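Local coordinates for protein endoglucanase (Clostridium thermocellum, PDB 2E4T) that hydrolyses internal beta-1,4-glucosidic linkages of cellulose and xyloglucan, this chain being the glycoside hydrolase family 44 catalytic module of a longer multidomain enzyme, at residues 123-134 and 193-201; 353-361 and 381-392. All coordinates share one frame; numbering follows the deposited sequence. Where two conformers were deposited one is given.

In the fold
The two contacts follow one another along the chain and do not touch, their nearest atoms lying about 10 Å apart. Contact 2 is core: it pairs strands 354-360 and 388-391 of the eight-stranded parallel sheet of the TIM-like barrel, close to the centre of the chain, with regular backbone bonds and aromatic packing. Contact 1 sits about 29 Å from that centre, where the loop before strand 134-138 meets the loop between helices 190-193 and 204-221, and it shares no element with contact 2. There one backbone bond, two bridging waters and an arginine laid along a turn do the joining, with a buried tryptophan packed against Ile197 on the inner side.

Contact 1: residues 123-134 and 193-201; sequences VSQEETAPSSRW and THPRIHPDN
Ile197 packs closely on the indole of Trp134, on the buried side of the contact. Its CG1 stands 3.8 Å from the centroid of the six-membered ring of Trp134, a CH-pi contact over the face, with the ring atom CH2 of Trp134 only 3.4 Å from that carbon. Trp134 NE1 donates weakly to Glu127 O, which helps hold the ring. The neighbouring peptide is fixed by the one direct hydrogen bond across the contact, from Ala129 N to Arg196 O (2.9 Å), nearly straight at 165°. Thr128 CG2 packs against the same carbonyl oxygen. The arrangement joins two excursions of the TIM-like barrel, one following strand 121-122 and the other following helix 190-193; Tyr114 of strand 114-116 also touches Trp134.

The Arg196 chain, bent at chi2 (-81°), is still closely packed as far as CD, which passes Val123 O and Ser124 O. Beyond it, toward solvent, the fit is looser. The guanidinium lies against exposed Gln125, whose CB is 3.7 Å above the centre of that plane; the Gln125 amide is turned only 9° from it. Exposed Pro199 touches Thr128 CG2. Two waters add to the joining here. One donates to Thr128 OG1 and Pro195 O and weakly accepts from Arg196 NH1, while Thr128 OG1 itself donates to Gln125 O (2.7 Å). The second donates both to Ala129 O and to Ile197 O (2.8 Å).

Contact 2: residues 353-361 and 381-392; sequences TKLAITEYD and FGKYGVYLATFW
The Tyr360 ring is sandwiched. Over one face comes the edge of Phe381, in a T-shaped stack with centroids 5.5 Å apart and planes at 88°; over the opposite face lies Phe391, whose CA makes a CH-pi contact 3.9 Å from the Tyr360 centroid and whose ring presents its edge at 67°. Tyr360 reaches this slot with CG held between its backbone N and carbonyl carbon (chi1 64°), and Gln374 binds its hydroxyl. The edge of Phe391 meets Asp361 OD1, an oxygen that accepts from Gly363 N. At the other end of the strands, Lys354 CD sits over the centre of the Tyr387 ring, 3.5 Å from the centroid, its extended chain carrying NZ on toward Glu226, which also binds the Tyr387 hydroxyl. Back at the Tyr360 end, Glu359 runs alongside Trp392, with OE1 over one face of the indole, while Arg42 and Tyr285 hold the carboxylate.

Between these ends the backbones pair in parallel. Leu355 O accepts from Tyr387 N (2.8 Å), Leu388 O from Ile357 N (3.0 Å), and Ile357 O from Thr390 N. Beyond them the Thr390 hydroxyl donates to Thr358 O at 2.7 Å, from above the carbonyl plane, with Asn31 a second donor, and Trp392 N points straight at Tyr360 O (3.0 Å).

In this beta-alpha-beta crossover of the TIM-like barrel, helix 368-384 ends in a Schellman motif at Gly385 before strand 388-391. Strand 354-360 also pairs with strand 279-284; Phe381 packs on Ile357, and helix 338-349 on Leu355 and Ile357.

Contact 1: residues 123-134 and 193-201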
# COMPACT_ATOMS: atom_id res chain seq x y z
N VAL A 123 -6.46 22.30 -19.71
CA VAL A 123 -5.29 22.39 -20.58
C VAL A 123 -5.64 21.72 -21.90
O VAL A 123 -6.00 20.54 -21.93
CB VAL A 123 -4.07 21.71 -19.92
CG1 VAL A 123 -2.90 21.75 -20.85
CG2 VAL A 123 -3.73 22.40 -18.58
N SER A 124 -5.57 22.49 -22.99
CA SER A 124 -5.95 21.95 -24.28
C SER A 124 -4.90 20.97 -24.80
O SER A 124 -3.72 21.00 -24.37
CB SER A 124 -6.11 23.08 -25.29
OG SER A 124 -4.82 23.54 -25.63
N GLN A 125 -5.25 20.15 -25.79
CA GLN A 125 -4.25 19.32 -26.42
C GLN A 125 -3.18 20.17 -27.10
O GLN A 125 -2.00 19.78 -27.20
CB GLN A 125 -4.87 18.31 -27.39
CG GLN A 125 -3.86 17.28 -27.83
CD GLN A 125 -4.46 16.12 -28.57
OE1 GLN A 125 -5.65 15.96 -28.68
NE2 GLN A 125 -3.61 15.27 -29.11
N GLU A 126 -3.54 21.39 -27.56
CA GLU A 126 -2.56 22.26 -28.19
C GLU A 126 -1.61 22.86 -27.16
O GLU A 126 -0.53 23.33 -27.56
CB GLU A 126 -3.30 23.35 -28.99
CG GLU A 126 -4.11 22.72 -30.13
CD GLU A 126 -5.39 22.11 -29.70
OE1 GLU A 126 -6.15 22.70 -28.89
OE2 GLU A 126 -5.70 20.94 -30.14
N GLU A 127 -1.95 22.76 -25.88
CA GLU A 127 -1.10 23.21 -24.76
C GLU A 127 -0.37 22.04 -24.11
O GLU A 127 0.17 22.16 -23.00
CB GLU A 127 -1.97 23.91 -23.73
CG GLU A 127 -2.48 25.28 -24.22
CD GLU A 127 -3.52 25.92 -23.32
OE1 GLU A 127 -4.30 25.20 -22.62
OE2 GLU A 127 -3.55 27.18 -23.31
N THR A 128 -0.28 20.90 -24.79
CA THR A 128 0.54 19.78 -24.32
C THR A 128 1.92 20.29 -24.03
O THR A 128 2.51 21.12 -24.77
CB THR A 128 0.56 18.67 -25.37
OG1 THR A 128 -0.76 18.12 -25.50
CG2 THR A 128 1.52 17.53 -25.04
N ALA A 129 2.54 19.79 -22.94
CA ALA A 129 3.82 20.31 -22.52
C ALA A 129 4.88 20.05 -23.59
O ALA A 129 4.91 18.96 -24.21
CB ALA A 129 4.24 19.60 -21.22
N PRO A 130 5.86 20.97 -23.73
CA PRO A 130 5.98 22.23 -23.02
C PRO A 130 5.02 23.29 -23.58
O PRO A 130 4.79 23.37 -24.80
CB PRO A 130 7.43 22.66 -23.27
CG PRO A 130 7.76 22.03 -24.63
CD PRO A 130 7.04 20.70 -24.61
N SER A 131 4.47 24.09 -22.69
CA SER A 131 3.64 25.23 -23.05
C SER A 131 3.57 26.16 -21.85
O SER A 131 4.03 25.80 -20.74
CB SER A 131 2.24 24.82 -23.49
OG SER A 131 1.46 24.52 -22.33
N SER A 132 2.89 27.29 -22.02
CA SER A 132 2.72 28.22 -20.92
C SER A 132 1.95 27.60 -19.76
O SER A 132 1.99 28.15 -18.63
CB SER A 132 1.94 29.48 -21.39
OG SER A 132 0.63 29.16 -21.74
N ARG A 133 1.24 26.49 -20.00
CA ARG A 133 0.44 25.87 -18.94
C ARG A 133 1.28 24.99 -18.00
O ARG A 133 0.71 24.50 -17.01
CB ARG A 133 -0.69 25.03 -19.54
CG ARG A 133 -1.58 25.81 -20.52
CD ARG A 133 -2.22 27.04 -19.92
NE ARG A 133 -2.98 26.77 -18.70
CZ ARG A 133 -4.18 26.21 -18.66
NH1 ARG A 133 -4.80 25.86 -19.79
NH2 ARG A 133 -4.75 25.99 -17.47
N TRP A 134 2.55 24.79 -18.31
CA TRP A 134 3.36 23.82 -17.57
C TRP A 134 4.70 24.40 -17.20
O TRP A 134 5.27 25.24 -17.94
CB TRP A 134 3.60 22.58 -18.48
CG TRP A 134 2.36 21.90 -18.93
CD1 TRP A 134 1.82 21.95 -20.18
CD2 TRP A 134 1.48 21.08 -18.15
NE1 TRP A 134 0.67 21.21 -20.25
CE2 TRP A 134 0.42 20.66 -19.00
CE3 TRP A 134 1.45 20.71 -16.79
CZ2 TRP A 134 -0.60 19.84 -18.54
CZ3 TRP A 134 0.42 19.92 -16.34
CH2 TRP A 134 -0.59 19.49 -17.21
N THR A 193 -3.56 8.67 -18.55
CA THR A 193 -4.09 9.54 -17.50
C THR A 193 -3.66 10.99 -17.70
O THR A 193 -4.43 11.91 -17.43
CB THR A 193 -3.60 9.02 -16.14
OG1 THR A 193 -4.06 7.66 -16.04
CG2 THR A 193 -4.10 9.86 -15.00
N HIS A 194 -2.40 11.18 -18.12
CA HIS A 194 -1.80 12.51 -18.21
C HIS A 194 -1.20 12.78 -19.62
O HIS A 194 -0.05 13.20 -19.75
CB HIS A 194 -0.73 12.69 -17.15
CG HIS A 194 -1.30 12.70 -15.78
ND1 HIS A 194 -2.06 13.74 -15.30
CD2 HIS A 194 -1.15 11.80 -14.76
CE1 HIS A 194 -2.38 13.44 -14.04
NE2 HIS A 194 -1.84 12.29 -13.69
N PRO A 195 -2.02 12.61 -20.68
CA PRO A 195 -1.47 12.79 -22.03
C PRO A 195 -0.99 14.22 -22.32
O PRO A 195 -0.21 14.41 -23.25
CB PRO A 195 -2.67 12.40 -22.93
CG PRO A 195 -3.88 12.76 -22.08
CD PRO A 195 -3.47 12.28 -20.68
N ARG A 196 -1.51 15.21 -21.59
CA ARG A 196 -1.09 16.60 -21.81
C ARG A 196 0.26 16.89 -21.17
O ARG A 196 0.87 17.94 -21.48
CB ARG A 196 -2.13 17.61 -21.30
CG ARG A 196 -3.56 17.45 -21.64
CD ARG A 196 -4.07 17.91 -23.02
NE ARG A 196 -5.24 17.41 -23.55
CZ ARG A 196 -5.36 16.37 -24.33
NH1 ARG A 196 -4.44 15.47 -24.72
NH2 ARG A 196 -6.60 16.17 -24.65
N ILE A 197 0.72 15.99 -20.28
CA ILE A 197 2.09 16.05 -19.73
C ILE A 197 3.03 15.15 -20.49
O ILE A 197 4.17 15.54 -20.81
CB ILE A 197 2.06 15.64 -18.22
CG1 ILE A 197 1.24 16.63 -17.41
CG2 ILE A 197 3.53 15.53 -17.70
CD1 ILE A 197 1.10 16.29 -15.94
N HIS A 198 2.58 13.92 -20.79
CA HIS A 198 3.46 12.86 -21.28
C HIS A 198 2.71 12.06 -22.33
O HIS A 198 2.27 10.92 -22.09
CB HIS A 198 3.87 11.97 -20.11
CG HIS A 198 4.99 11.03 -20.42
ND1 HIS A 198 4.90 9.96 -21.28
CD2 HIS A 198 6.24 11.02 -19.93
CE1 HIS A 198 6.08 9.33 -21.33
NE2 HIS A 198 6.90 9.96 -20.50
N PRO A 199 2.53 12.62 -23.54
CA PRO A 199 1.71 11.98 -24.55
C PRO A 199 2.23 10.64 -25.04
O PRO A 199 1.43 9.81 -25.53
CB PRO A 199 1.68 13.00 -25.70
CG PRO A 199 2.95 13.86 -25.49
CD PRO A 199 2.99 13.97 -23.98
N ASP A 200 3.54 10.43 -25.02
CA ASP A 200 4.09 9.21 -25.58
C ASP A 200 4.02 8.07 -24.54
O ASP A 200 4.20 8.31 -23.33
CB ASP A 200 5.54 9.44 -26.03
CG ASP A 200 5.64 10.49 -27.14
OD1 ASP A 200 4.66 10.62 -27.94
OD2 ASP A 200 6.71 11.15 -27.22
N ASN A 201 3.83 6.84 -24.99
CA ASN A 201 3.85 5.70 -24.09
C ASN A 201 5.25 5.57 -23.50
O ASN A 201 6.25 5.50 -24.26
CB ASN A 201 3.48 4.42 -24.85
CG ASN A 201 2.05 4.45 -25.37
OD1 ASN A 201 1.18 5.05 -24.77
ND2 ASN A 201 1.81 3.81 -26.51
O HOH W 1 -1.45 15.50 -25.44
O HOH W 2 5.34 16.45 -23.23

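Contact 2: residues 353-361 and 381-392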
# COMPACT_ATOMS: atom_id res chain seq x y z
N THR A 353 15.90 -5.31 -1.29
CA THR A 353 14.84 -4.38 -1.64
C THR A 353 13.56 -4.79 -0.91
O THR A 353 13.25 -5.98 -0.80
CB THR A 353 14.65 -4.38 -3.16
OG1 THR A 353 15.91 -4.08 -3.78
CG2 THR A 353 13.63 -3.36 -3.63
N LYS A 354 12.84 -3.79 -0.40
CA LYS A 354 11.60 -4.03 0.30
C LYS A 354 10.42 -4.05 -0.71
O LYS A 354 10.62 -3.73 -1.90
CB LYS A 354 11.37 -2.91 1.35
CG LYS A 354 12.47 -2.87 2.40
CD LYS A 354 12.51 -1.58 3.23
CE LYS A 354 13.60 -1.55 4.24
NZ LYS A 354 13.46 -0.56 5.28
N LEU A 355 9.24 -4.44 -0.25
CA LEU A 355 8.06 -4.55 -1.12
C LEU A 355 6.91 -3.75 -0.51
O LEU A 355 6.61 -3.92 0.69
CB LEU A 355 7.67 -6.02 -1.29
CG LEU A 355 6.43 -6.28 -2.14
CD1 LEU A 355 6.60 -5.80 -3.58
CD2 LEU A 355 6.11 -7.77 -2.16
N ALA A 356 6.26 -2.91 -1.33
CA ALA A 356 5.10 -2.16 -0.84
C ALA A 356 3.96 -2.29 -1.84
O ALA A 356 4.16 -2.29 -3.06
CB ALA A 356 5.44 -0.68 -0.65
N ILE A 357 2.74 -2.35 -1.29
CA ILE A 357 1.49 -2.37 -2.07
C ILE A 357 0.81 -1.04 -1.77
O ILE A 357 0.12 -0.89 -0.76
CB ILE A 357 0.59 -3.57 -1.73
CG1 ILE A 357 1.39 -4.89 -1.67
CG2 ILE A 357 -0.55 -3.60 -2.70
CD1 ILE A 357 2.10 -5.31 -2.94
N THR A 358 1.07 -0.03 -2.64
CA THR A 358 0.72 1.34 -2.28
C THR A 358 -0.70 1.76 -2.72
O THR A 358 -1.15 2.85 -2.32
CB THR A 358 1.76 2.33 -2.80
OG1 THR A 358 1.83 2.24 -4.21
CG2 THR A 358 3.08 2.15 -2.07
N GLU A 359 -1.39 0.91 -3.48
CA GLU A 359 -2.83 1.04 -3.66
C GLU A 359 -3.37 -0.38 -3.76
O GLU A 359 -2.76 -1.24 -4.44
CB GLU A 359 -3.27 1.78 -4.92
CG GLU A 359 -2.82 3.22 -4.95
CD GLU A 359 -3.27 4.02 -6.16
OE1 GLU A 359 -4.26 3.61 -6.84
OE2 GLU A 359 -2.66 5.10 -6.40
N TYR A 360 -4.53 -0.63 -3.16
CA TYR A 360 -5.26 -1.86 -3.31
C TYR A 360 -6.66 -1.59 -2.74
O TYR A 360 -6.88 -0.64 -1.95
CB TYR A 360 -4.61 -3.05 -2.55
CG TYR A 360 -4.58 -2.87 -1.04
CD1 TYR A 360 -5.62 -3.39 -0.27
CD2 TYR A 360 -3.57 -2.17 -0.41
CE1 TYR A 360 -5.68 -3.21 1.09
CE2 TYR A 360 -3.59 -1.99 0.99
CZ TYR A 360 -4.66 -2.50 1.71
OH TYR A 360 -4.76 -2.32 3.07
N ASP A 361 -7.62 -2.46 -3.11
CA ASP A 361 -9.00 -2.41 -2.61
C ASP A 361 -9.64 -3.71 -3.02
O ASP A 361 -9.74 -3.99 -4.22
CB ASP A 361 -9.72 -1.22 -3.21
CG ASP A 361 -11.21 -1.15 -2.86
OD1 ASP A 361 -11.65 -1.83 -1.92
OD2 ASP A 361 -11.94 -0.33 -3.53
N PHE A 381 0.03 -9.64 4.41
CA PHE A 381 1.11 -8.66 4.27
C PHE A 381 2.11 -8.83 5.40
O PHE A 381 3.34 -8.76 5.20
CB PHE A 381 0.58 -7.24 4.26
CG PHE A 381 -0.18 -6.82 3.00
CD1 PHE A 381 -0.17 -7.56 1.83
CD2 PHE A 381 -0.87 -5.63 3.00
CE1 PHE A 381 -0.86 -7.13 0.67
CE2 PHE A 381 -1.56 -5.20 1.85
CZ PHE A 381 -1.52 -5.92 0.71
N GLY A 382 1.60 -8.99 6.62
CA GLY A 382 2.52 -9.10 7.77
C GLY A 382 3.33 -10.37 7.71
O GLY A 382 4.58 -10.24 7.81
N LYS A 383 2.66 -11.50 7.46
CA LYS A 383 3.27 -12.83 7.51
C LYS A 383 4.30 -13.00 6.42
O LYS A 383 5.34 -13.65 6.63
CB LYS A 383 2.15 -13.87 7.36
CG LYS A 383 2.59 -15.33 7.34
CD LYS A 383 1.36 -16.26 7.36
CE LYS A 383 1.75 -17.72 7.28
NZ LYS A 383 0.55 -18.55 7.37
N TYR A 384 4.03 -12.46 5.21
CA TYR A 384 4.87 -12.70 4.05
C TYR A 384 5.90 -11.60 3.86
O TYR A 384 6.70 -11.70 2.92
CB TYR A 384 4.02 -13.07 2.82
CG TYR A 384 3.27 -14.41 2.97
CD1 TYR A 384 3.91 -15.60 2.69
CD2 TYR A 384 2.03 -14.47 3.49
CE1 TYR A 384 3.26 -16.83 2.89
CE2 TYR A 384 1.35 -15.68 3.71
CZ TYR A 384 2.01 -16.87 3.45
OH TYR A 384 1.35 -18.05 3.74
N GLY A 385 5.94 -10.59 4.72
CA GLY A 385 7.05 -9.66 4.70
C GLY A 385 6.88 -8.42 3.87
O GLY A 385 7.91 -7.76 3.56
N VAL A 386 5.65 -8.01 3.57
CA VAL A 386 5.46 -6.71 2.94
C VAL A 386 5.87 -5.62 3.91
O VAL A 386 5.65 -5.70 5.12
CB VAL A 386 3.96 -6.57 2.51
CG1 VAL A 386 3.61 -5.20 2.05
CG2 VAL A 386 3.65 -7.61 1.44
N TYR A 387 6.52 -4.56 3.37
CA TYR A 387 7.06 -3.48 4.18
C TYR A 387 6.05 -2.36 4.47
O TYR A 387 6.00 -1.81 5.59
CB TYR A 387 8.25 -2.88 3.43
CG TYR A 387 8.88 -1.70 4.09
CD1 TYR A 387 9.49 -1.81 5.35
CD2 TYR A 387 8.90 -0.46 3.45
CE1 TYR A 387 10.09 -0.70 5.95
CE2 TYR A 387 9.55 0.64 4.04
CZ TYR A 387 10.16 0.49 5.28
OH TYR A 387 10.81 1.53 5.90
N LEU A 388 5.27 -1.98 3.47
CA LEU A 388 4.35 -0.85 3.60
C LEU A 388 3.16 -1.17 2.71
O LEU A 388 3.33 -1.73 1.62
CB LEU A 388 5.05 0.47 3.22
CG LEU A 388 4.18 1.74 3.27
CD1 LEU A 388 5.02 2.94 3.68
CD2 LEU A 388 3.48 2.03 1.95
N ALA A 389 1.95 -0.77 3.16
CA ALA A 389 0.78 -0.90 2.29
C ALA A 389 -0.17 0.22 2.67
O ALA A 389 -0.28 0.61 3.83
CB ALA A 389 0.14 -2.28 2.42
N THR A 390 -0.87 0.70 1.62
CA THR A 390 -1.81 1.81 1.79
C THR A 390 -3.07 1.54 0.96
O THR A 390 -3.03 1.55 -0.28
CB THR A 390 -1.13 3.20 1.45
OG1 THR A 390 -0.33 3.09 0.28
CG2 THR A 390 -0.22 3.65 2.56
N PHE A 391 -4.18 1.29 1.67
CA PHE A 391 -5.48 1.09 1.04
C PHE A 391 -5.88 2.34 0.25
O PHE A 391 -5.62 3.48 0.70
CB PHE A 391 -6.50 0.84 2.17
CG PHE A 391 -7.94 0.79 1.71
CD1 PHE A 391 -8.44 -0.28 0.96
CD2 PHE A 391 -8.81 1.83 2.05
CE1 PHE A 391 -9.76 -0.29 0.54
CE2 PHE A 391 -10.13 1.81 1.65
CZ PHE A 391 -10.59 0.76 0.89
N TRP A 392 -6.54 2.17 -0.90
CA TRP A 392 -7.11 3.27 -1.65
C TRP A 392 -8.64 3.18 -1.58
O TRP A 392 -9.21 2.19 -2.06
CB TRP A 392 -6.64 3.28 -3.11
CG TRP A 392 -7.15 4.51 -3.84
CD1 TRP A 392 -8.41 4.72 -4.33
CD2 TRP A 392 -6.43 5.74 -4.07
NE1 TRP A 392 -8.53 6.01 -4.85
CE2 TRP A 392 -7.33 6.65 -4.69
CE3 TRP A 392 -5.13 6.16 -3.81
CZ2 TRP A 392 -6.94 7.97 -5.02
CZ3 TRP A 392 -4.75 7.49 -4.15
CH2 TRP A 392 -5.65 8.36 -4.76
O HOH W 3 9.50 -5.98 2.18
O HOH W 4 -10.64 1.93 -4.40